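Local coordinates for protein tonb-dependent siderophore receptor (Acinetobacter baumannii, PDB 5FR8) that probably binds iron-chelating siderophores, perhaps ferric enterobactin, at the outer membrane in the first step of TonB-dependent iron uptake, at residues Leu670-Asn684 with Ser713-Tyr726. Residues are numbered along the deposited sequence; the frame is centred on the assembly and turned at random.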
ATOM      1  N   LEU A 670      23.100   6.904 -15.989  1.00 56.49           N
ATOM      2  CA  LEU A 670      22.349   5.755 -15.558  1.00 56.94           C
ATOM      3  C   LEU A 670      23.088   4.442 -15.857  1.00 60.56           C
ATOM      4  O   LEU A 670      23.716   4.298 -16.889  1.00 67.81           O
ATOM      5  CB  LEU A 670      20.992   5.764 -16.232  1.00 55.12           C
ATOM      6  CG  LEU A 670      19.970   4.935 -15.480  1.00 56.61           C
ATOM      7  CD1 LEU A 670      19.611   5.596 -14.157  1.00 54.14           C
ATOM      8  CD2 LEU A 670      18.734   4.754 -16.355  1.00 62.89           C
ATOM      9  N   LYS A 671      22.993   3.482 -14.945  1.00 63.22           N
ATOM     10  CA  LYS A 671      23.687   2.194 -15.052  1.00 63.49           C
ATOM     11  C   LYS A 671      22.633   1.080 -14.815  1.00 64.91           C
ATOM     12  O   LYS A 671      22.497   0.515 -13.714  1.00 61.07           O
ATOM     13  CB  LYS A 671      24.838   2.180 -14.023  1.00 68.47           C
ATOM     14  CG  LYS A 671      25.469   0.840 -13.655  1.00 71.35           C
ATOM     15  CD  LYS A 671      26.956   0.760 -14.014  1.00 74.40           C
ATOM     16  CE  LYS A 671      27.432  -0.689 -14.092  1.00 75.30           C
ATOM     17  NZ  LYS A 671      28.915  -0.782 -14.155  1.00 81.69           N
ATOM     18  N   PRO A 672      21.848   0.783 -15.860  1.00 67.71           N
ATOM     19  CA  PRO A 672      20.798  -0.218 -15.741  1.00 64.47           C
ATOM     20  C   PRO A 672      21.392  -1.563 -15.373  1.00 61.33           C
ATOM     21  O   PRO A 672      22.439  -1.905 -15.883  1.00 59.52           O
ATOM     22  CB  PRO A 672      20.199  -0.249 -17.146  1.00 65.02           C
ATOM     23  CG  PRO A 672      20.493   1.102 -17.701  1.00 64.58           C
ATOM     24  CD  PRO A 672      21.870   1.378 -17.206  1.00 66.05           C
ATOM     25  N   SER A 673      20.734  -2.279 -14.467  1.00 59.46           N
ATOM     26  CA  SER A 673      21.177  -3.584 -13.996  1.00 61.39           C
ATOM     27  C   SER A 673      19.949  -4.360 -13.584  1.00 63.03           C
ATOM     28  O   SER A 673      18.874  -3.794 -13.451  1.00 62.41           O
ATOM     29  CB  SER A 673      22.125  -3.465 -12.804  1.00 60.09           C
ATOM     30  OG  SER A 673      21.642  -2.558 -11.846  1.00 57.87           O
ATOM     31  N   THR A 674      20.110  -5.658 -13.367  1.00 62.30           N
ATOM     32  CA  THR A 674      18.969  -6.533 -13.218  1.00 60.97           C
ATOM     33  C   THR A 674      19.282  -7.593 -12.196  1.00 58.57           C
ATOM     34  O   THR A 674      20.215  -8.318 -12.356  1.00 59.92           O
ATOM     35  CB  THR A 674      18.693  -7.211 -14.567  1.00 65.05           C
ATOM     36  OG1 THR A 674      18.351  -6.209 -15.530  1.00 68.64           O
ATOM     37  CG2 THR A 674      17.571  -8.237 -14.461  1.00 66.08           C
ATOM     38  N   VAL A 675      18.485  -7.716 -11.155  1.00 58.72           N
ATOM     39  CA  VAL A 675      18.741  -8.755 -10.176  1.00 58.50           C
ATOM     40  C   VAL A 675      18.466 -10.137 -10.766  1.00 60.88           C
ATOM     41  O   VAL A 675      17.404 -10.361 -11.321  1.00 65.27           O
ATOM     42  CB  VAL A 675      17.847  -8.578  -8.957  1.00 55.57           C
ATOM     43  CG1 VAL A 675      18.025  -9.743  -8.005  1.00 54.73           C
ATOM     44  CG2 VAL A 675      18.161  -7.255  -8.270  1.00 58.22           C
ATOM     45  N   LYS A 676      19.418 -11.057 -10.635  1.00 64.92           N
ATOM     46  CA  LYS A 676      19.261 -12.413 -11.163  1.00 64.32           C
ATOM     47  C   LYS A 676      18.222 -13.167 -10.356  1.00 60.60           C
ATOM     48  O   LYS A 676      18.028 -12.868  -9.181  1.00 64.64           O
ATOM     49  CB  LYS A 676      20.614 -13.132 -11.201  1.00 68.79           C
ATOM     50  CG  LYS A 676      21.564 -12.468 -12.186  1.00 74.33           C
ATOM     51  CD  LYS A 676      22.852 -13.238 -12.469  1.00 82.46           C
ATOM     52  CE  LYS A 676      23.759 -12.422 -13.391  1.00 82.04           C
ATOM     53  NZ  LYS A 676      25.058 -13.087 -13.647  1.00 93.01           N
ATOM     54  N   SER A 677      17.523 -14.110 -10.986  1.00 57.68           N
ATOM     55  CA  SER A 677      16.381 -14.736 -10.339  1.00 57.39           C
ATOM     56  C   SER A 677      16.830 -15.648  -9.214  1.00 57.62           C
ATOM     57  O   SER A 677      17.975 -16.062  -9.176  1.00 58.06           O
ATOM     58  CB  SER A 677      15.554 -15.503 -11.334  1.00 57.81           C
ATOM     59  OG  SER A 677      16.394 -16.361 -12.039  1.00 62.08           O
ATOM     60  N   TYR A 678      15.929 -15.926  -8.277  1.00 56.86           N
ATOM     61  CA  TYR A 678      16.272 -16.697  -7.094  1.00 58.15           C
ATOM     62  C   TYR A 678      15.028 -17.192  -6.354  1.00 55.58           C
ATOM     63  O   TYR A 678      13.894 -16.954  -6.780  1.00 53.46           O
ATOM     64  CB  TYR A 678      17.168 -15.868  -6.164  1.00 59.84           C
ATOM     65  CG  TYR A 678      16.492 -14.682  -5.516  1.00 59.94           C
ATOM     66  CD1 TYR A 678      16.392 -13.447  -6.174  1.00 59.07           C
ATOM     67  CD2 TYR A 678      15.978 -14.772  -4.222  1.00 63.57           C
ATOM     68  CE1 TYR A 678      15.786 -12.343  -5.557  1.00 58.38           C
ATOM     69  CE2 TYR A 678      15.362 -13.676  -3.609  1.00 62.03           C
ATOM     70  CZ  TYR A 678      15.275 -12.473  -4.279  1.00 59.80           C
ATOM     71  OH  TYR A 678      14.680 -11.408  -3.660  1.00 67.42           O
ATOM     72  N   SER A 679      15.251 -17.910  -5.262  1.00 55.38           N
ATOM     73  CA  SER A 679      14.171 -18.581  -4.558  1.00 55.68           C
ATOM     74  C   SER A 679      14.438 -18.653  -3.058  1.00 56.66           C
ATOM     75  O   SER A 679      15.585 -18.638  -2.628  1.00 58.65           O
ATOM     76  CB  SER A 679      13.983 -20.001  -5.106  1.00 57.38           C
ATOM     77  OG  SER A 679      14.861 -20.933  -4.470  1.00 58.63           O
ATOM     78  N   THR A 680      13.369 -18.725  -2.276  1.00 57.46           N
ATOM     79  CA  THR A 680      13.469 -18.966  -0.847  1.00 61.98           C
ATOM     80  C   THR A 680      12.411 -19.988  -0.445  1.00 65.95           C
ATOM     81  O   THR A 680      11.416 -20.170  -1.150  1.00 65.82           O
ATOM     82  CB  THR A 680      13.221 -17.686  -0.008  1.00 62.06           C
ATOM     83  OG1 THR A 680      11.846 -17.317  -0.100  1.00 59.71           O
ATOM     84  CG2 THR A 680      14.109 -16.535  -0.470  1.00 61.11           C
ATOM     85  N   ALA A 681      12.629 -20.645   0.691  1.00 67.35           N
ATOM     86  CA  ALA A 681      11.686 -21.631   1.186  1.00 67.64           C
ATOM     87  C   ALA A 681      11.540 -21.556   2.704  1.00 70.03           C
ATOM     88  O   ALA A 681      12.386 -20.955   3.378  1.00 73.96           O
ATOM     89  CB  ALA A 681      12.151 -23.001   0.776  1.00 68.26           C
ATOM     90  N   GLY A 682      10.481 -22.171   3.241  1.00 67.55           N
ATOM     91  CA  GLY A 682      10.339 -22.309   4.697  1.00 70.04           C
ATOM     92  C   GLY A 682       9.572 -23.550   5.110  1.00 74.37           C
ATOM     93  O   GLY A 682       8.761 -24.053   4.341  1.00 77.26           O
ATOM     94  N   ILE A 683       9.834 -24.050   6.320  1.00 79.47           N
ATOM     95  CA  ILE A 683       9.008 -25.109   6.927  1.00 82.37           C
ATOM     96  C   ILE A 683       8.522 -24.741   8.318  1.00 80.07           C
ATOM     97  O   ILE A 683       9.111 -23.904   9.000  1.00 79.84           O
ATOM     98  CB  ILE A 683       9.744 -26.457   7.077  1.00 92.45           C
ATOM     99  CG1 ILE A 683      11.072 -26.280   7.817  1.00 98.70           C
ATOM    100  CG2 ILE A 683       9.949 -27.123   5.719  1.00 95.88           C
ATOM    101  CD1 ILE A 683      11.647 -27.593   8.318  1.00103.91           C
ATOM    102  N   ASN A 684       7.418 -25.368   8.708  1.00 78.52           N
ATOM    103  CA  ASN A 684       6.909 -25.323  10.068  1.00 77.72           C
ATOM    104  C   ASN A 684       6.664 -26.725  10.499  1.00 79.72           C
ATOM    105  O   ASN A 684       6.339 -27.577   9.674  1.00 80.29           O
ATOM    106  CB  ASN A 684       5.531 -24.672  10.132  1.00 76.17           C
ATOM    107  CG  ASN A 684       5.536 -23.244   9.683  1.00 73.36           C
ATOM    108  OD1 ASN A 684       6.395 -22.473  10.061  1.00 74.56           O
ATOM    109  ND2 ASN A 684       4.562 -22.880   8.888  1.00 74.23           N
ATOM    110  N   SER A 713      23.775   0.337  -7.028  1.00 66.54           N
ATOM    111  CA  SER A 713      22.963  -0.273  -8.067  1.00 65.44           C
ATOM    112  C   SER A 713      21.591   0.344  -8.047  1.00 63.01           C
ATOM    113  O   SER A 713      21.197   0.938  -7.053  1.00 63.54           O
ATOM    114  CB  SER A 713      22.808  -1.773  -7.829  1.00 69.15           C
ATOM    115  OG  SER A 713      21.557  -2.228  -8.333  1.00 64.62           O
ATOM    116  N   ILE A 714      20.848   0.192  -9.139  1.00 62.18           N
ATOM    117  CA  ILE A 714      19.443   0.641  -9.160  1.00 55.38           C
ATOM    118  C   ILE A 714      18.504  -0.557  -9.386  1.00 55.29           C
ATOM    119  O   ILE A 714      17.295  -0.401  -9.550  1.00 49.21           O
ATOM    120  CB  ILE A 714      19.225   1.754 -10.188  1.00 52.37           C
ATOM    121  CG1 ILE A 714      19.732   1.331 -11.551  1.00 56.00           C
ATOM    122  CG2 ILE A 714      19.989   2.998  -9.779  1.00 51.26           C
ATOM    123  CD1 ILE A 714      19.442   2.351 -12.622  1.00 61.01           C
ATOM    124  N   SER A 715      19.075  -1.766  -9.332  1.00 57.49           N
ATOM    125  CA  SER A 715      18.274  -2.986  -9.267  1.00 56.66           C
ATOM    126  C   SER A 715      18.343  -3.643  -7.890  1.00 54.28           C
ATOM    127  O   SER A 715      17.323  -3.882  -7.268  1.00 54.14           O
ATOM    128  CB  SER A 715      18.689  -3.971 -10.356  1.00 58.08           C
ATOM    129  OG  SER A 715      20.088  -4.117 -10.416  1.00 58.55           O
ATOM    130  N   GLN A 716      19.532  -3.946  -7.405  1.00 54.18           N
ATOM    131  CA  GLN A 716      19.644  -4.497  -6.051  1.00 55.30           C
ATOM    132  C   GLN A 716      19.308  -3.459  -4.955  1.00 56.12           C
ATOM    133  O   GLN A 716      20.196  -2.885  -4.315  1.00 59.04           O
ATOM    134  CB  GLN A 716      21.032  -5.060  -5.835  1.00 54.01           C
ATOM    135  CG  GLN A 716      21.093  -5.965  -4.629  1.00 55.51           C
ATOM    136  CD  GLN A 716      22.333  -6.811  -4.631  1.00 59.85           C
ATOM    137  OE1 GLN A 716      22.716  -7.371  -5.670  1.00 61.50           O
ATOM    138  NE2 GLN A 716      22.996  -6.895  -3.481  1.00 64.16           N
ATOM    139  N   THR A 717      18.023  -3.223  -4.748  1.00 53.66           N
ATOM    140  CA  THR A 717      17.582  -2.070  -3.963  1.00 54.41           C
ATOM    141  C   THR A 717      17.090  -2.388  -2.537  1.00 53.96           C
ATOM    142  O   THR A 717      16.668  -1.475  -1.826  1.00 50.54           O
ATOM    143  CB  THR A 717      16.399  -1.371  -4.677  1.00 52.55           C
ATOM    144  OG1 THR A 717      15.467  -2.380  -5.101  1.00 52.21           O
ATOM    145  CG2 THR A 717      16.859  -0.573  -5.899  1.00 51.68           C
ATOM    146  N   TYR A 718      17.084  -3.663  -2.137  1.00 52.05           N
ATOM    147  CA  TYR A 718      16.418  -4.047  -0.887  1.00 49.88           C
ATOM    148  C   TYR A 718      17.154  -5.161  -0.209  1.00 52.64           C
ATOM    149  O   TYR A 718      18.004  -5.831  -0.815  1.00 60.08           O
ATOM    150  CB  TYR A 718      14.967  -4.498  -1.146  1.00 51.00           C
ATOM    151  CG  TYR A 718      14.869  -5.718  -2.032  1.00 52.30           C
ATOM    152  CD1 TYR A 718      14.883  -5.598  -3.431  1.00 51.03           C
ATOM    153  CD2 TYR A 718      14.815  -6.995  -1.487  1.00 53.78           C
ATOM    154  CE1 TYR A 718      14.840  -6.718  -4.245  1.00 51.01           C
ATOM    155  CE2 TYR A 718      14.775  -8.120  -2.310  1.00 55.43           C
ATOM    156  CZ  TYR A 718      14.794  -7.976  -3.676  1.00 51.90           C
ATOM    157  OH  TYR A 718      14.730  -9.092  -4.460  1.00 52.79           O
ATOM    158  N   ASN A 719      16.843  -5.362   1.059  1.00 53.92           N
ATOM    159  CA  ASN A 719      17.424  -6.476   1.796  1.00 58.86           C
ATOM    160  C   ASN A 719      16.506  -7.691   1.750  1.00 60.70           C
ATOM    161  O   ASN A 719      15.330  -7.605   2.099  1.00 62.67           O
ATOM    162  CB  ASN A 719      17.705  -6.078   3.245  1.00 59.68           C
ATOM    163  CG  ASN A 719      19.043  -5.378   3.406  1.00 62.90           C
ATOM    164  OD1 ASN A 719      19.150  -4.168   3.185  1.00 57.02           O
ATOM    165  ND2 ASN A 719      20.081  -6.141   3.787  1.00 66.51           N
ATOM    166  N   GLU A 720      17.030  -8.817   1.289  1.00 63.66           N
ATOM    167  CA  GLU A 720      16.299 -10.061   1.407  1.00 65.89           C
ATOM    168  C   GLU A 720      16.857 -10.727   2.637  1.00 66.82           C
ATOM    169  O   GLU A 720      18.032 -11.091   2.663  1.00 62.25           O
ATOM    170  CB  GLU A 720      16.522 -10.939   0.189  1.00 74.31           C
ATOM    171  CG  GLU A 720      15.786 -12.275   0.237  1.00 78.05           C
ATOM    172  CD  GLU A 720      14.284 -12.119   0.048  1.00 75.13           C
ATOM    173  OE1 GLU A 720      13.872 -11.345  -0.847  1.00 66.48           O
ATOM    174  OE2 GLU A 720      13.526 -12.778   0.796  1.00 74.79           O
ATOM    175  N   PRO A 721      16.034 -10.847   3.688  1.00 66.97           N
ATOM    176  CA  PRO A 721      16.633 -11.313   4.946  1.00 66.59           C
ATOM    177  C   PRO A 721      17.076 -12.742   4.843  1.00 64.12           C
ATOM    178  O   PRO A 721      16.420 -13.541   4.185  1.00 64.88           O
ATOM    179  CB  PRO A 721      15.512 -11.169   5.976  1.00 63.60           C
ATOM    180  CG  PRO A 721      14.244 -11.057   5.175  1.00 63.89           C
ATOM    181  CD  PRO A 721      14.611 -10.497   3.828  1.00 63.09           C
ATOM    182  N   GLY A 722      18.172 -13.048   5.513  1.00 62.16           N
ATOM    183  CA  GLY A 722      18.691 -14.387   5.552  1.00 63.57           C
ATOM    184  C   GLY A 722      17.875 -15.354   6.364  1.00 64.16           C
ATOM    185  O   GLY A 722      16.719 -15.122   6.622  1.00 66.42           O
ATOM    186  N   ARG A 723      18.506 -16.439   6.788  1.00 69.23           N
ATOM    187  CA  ARG A 723      17.827 -17.513   7.506  1.00 71.16           C
ATOM    188  C   ARG A 723      17.394 -17.031   8.898  1.00 72.09           C
ATOM    189  O   ARG A 723      18.143 -16.339   9.595  1.00 70.92           O
ATOM    190  CB  ARG A 723      18.727 -18.765   7.601  1.00 71.25           C
ATOM    191  CG  ARG A 723      17.969 -20.040   7.948  1.00 72.89           C
ATOM    192  CD  ARG A 723      18.889 -21.174   8.378  1.00 76.21           C
ATOM    193  NE  ARG A 723      19.478 -21.906   7.254  1.00 80.40           N
ATOM    194  CZ  ARG A 723      20.758 -21.857   6.889  1.00 81.97           C
ATOM    195  NH1 ARG A 723      21.642 -21.107   7.540  1.00 82.01           N
ATOM    196  NH2 ARG A 723      21.159 -22.573   5.855  1.00 85.37           N
ATOM    197  N   ALA A 724      16.168 -17.382   9.277  1.00 74.31           N
ATOM    198  CA  ALA A 724      15.600 -16.946  10.548  1.00 75.65           C
ATOM    199  C   ALA A 724      14.728 -18.043  11.137  1.00 77.42           C
ATOM    200  O   ALA A 724      13.891 -18.618  10.443  1.00 76.46           O
ATOM    201  CB  ALA A 724      14.788 -15.677  10.358  1.00 71.17           C
ATOM    202  N   TYR A 725      14.950 -18.337  12.415  1.00 78.40           N
ATOM    203  CA  TYR A 725      14.140 -19.301  13.128  1.00 77.61           C
ATOM    204  C   TYR A 725      13.105 -18.536  13.923  1.00 78.35           C
ATOM    205  O   TYR A 725      13.430 -17.590  14.647  1.00 78.20           O
ATOM    206  CB  TYR A 725      14.993 -20.164  14.056  1.00 77.82           C
ATOM    207  CG  TYR A 725      16.260 -20.708  13.417  1.00 78.53           C
ATOM    208  CD1 TYR A 725      16.250 -21.894  12.693  1.00 78.76           C
ATOM    209  CD2 TYR A 725      17.468 -20.032  13.552  1.00 78.44           C
ATOM    210  CE1 TYR A 725      17.407 -22.384  12.119  1.00 80.40           C
ATOM    211  CE2 TYR A 725      18.627 -20.514  12.987  1.00 78.70           C
ATOM    212  CZ  TYR A 725      18.597 -21.687  12.269  1.00 79.93           C
ATOM    213  OH  TYR A 725      19.759 -22.152  11.703  1.00 78.55           O
ATOM    214  N   TYR A 726      11.857 -18.955  13.785  1.00 78.24           N
ATOM    215  CA  TYR A 726      10.760 -18.265  14.414  1.00 78.57           C
ATOM    216  C   TYR A 726       9.812 -19.260  15.105  1.00 80.99           C
ATOM    217  O   TYR A 726       9.866 -20.469  14.829  1.00 83.40           O
ATOM    218  CB  TYR A 726      10.041 -17.431  13.363  1.00 75.75           C
ATOM    219  CG  TYR A 726       9.329 -18.245  12.310  1.00 76.55           C
ATOM    220  CD1 TYR A 726       8.010 -18.648  12.497  1.00 82.99           C
ATOM    221  CD2 TYR A 726       9.958 -18.613  11.135  1.00 75.75           C
ATOM    222  CE1 TYR A 726       7.333 -19.389  11.541  1.00 77.70           C
ATOM    223  CE2 TYR A 726       9.296 -19.370  10.177  1.00 74.43           C
ATOM    224  CZ  TYR A 726       7.982 -19.750  10.387  1.00 74.86           C
ATOM    225  OH  TYR A 726       7.292 -20.477   9.441  1.00 75.64           O
TER
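The backbones of 670-684 and 713-726 run the same way but converge at one end: CA of Thr674 and CA of Ser715 are 5.4 Å apart, whereas CA of Asn684 and CA of Tyr726 are separated by 9.1 Å. That wider spacing is consistent with strand 693-700 lying between 674-687 and 724-731, pairing antiparallel with both. At the close end, the hydroxyls of Ser673 and Ser715 share a hydrogen bond, OG to OG 2.6 Å. The loop carrying Ser715 is shaped by Ser713, whose OG accepts from the backbone N of Ser715, an ST turn, and from that of Gln716, completing an ST motif. Beside it, CD1 of Ile714 meets CD1 of Leu670 at 3.6 Å, the two side chains crossing at about a right angle, and CG2 of Val675 rests against the carbonyl of Ser715. Farther along, side chains bridge the gap: Tyr678 and Tyr718 reach from opposite directions and join by a hydrogen bond, OH to OH 2.5 Å. CG of Glu720 lies anti to the backbone N (chi1 180°), and the chain then bends at chi2 (72°), bringing OE1 to 2.9 Å from OH of Tyr678, near that ring's plane. Arg83 adds a cation-pi contact to Tyr718. The bridge joins strand 674-687 to the loop part of the predicted TonB C-terminal box, leading into strand 724-731, which pairs with 167-177 and closes the antiparallel beta-barrel.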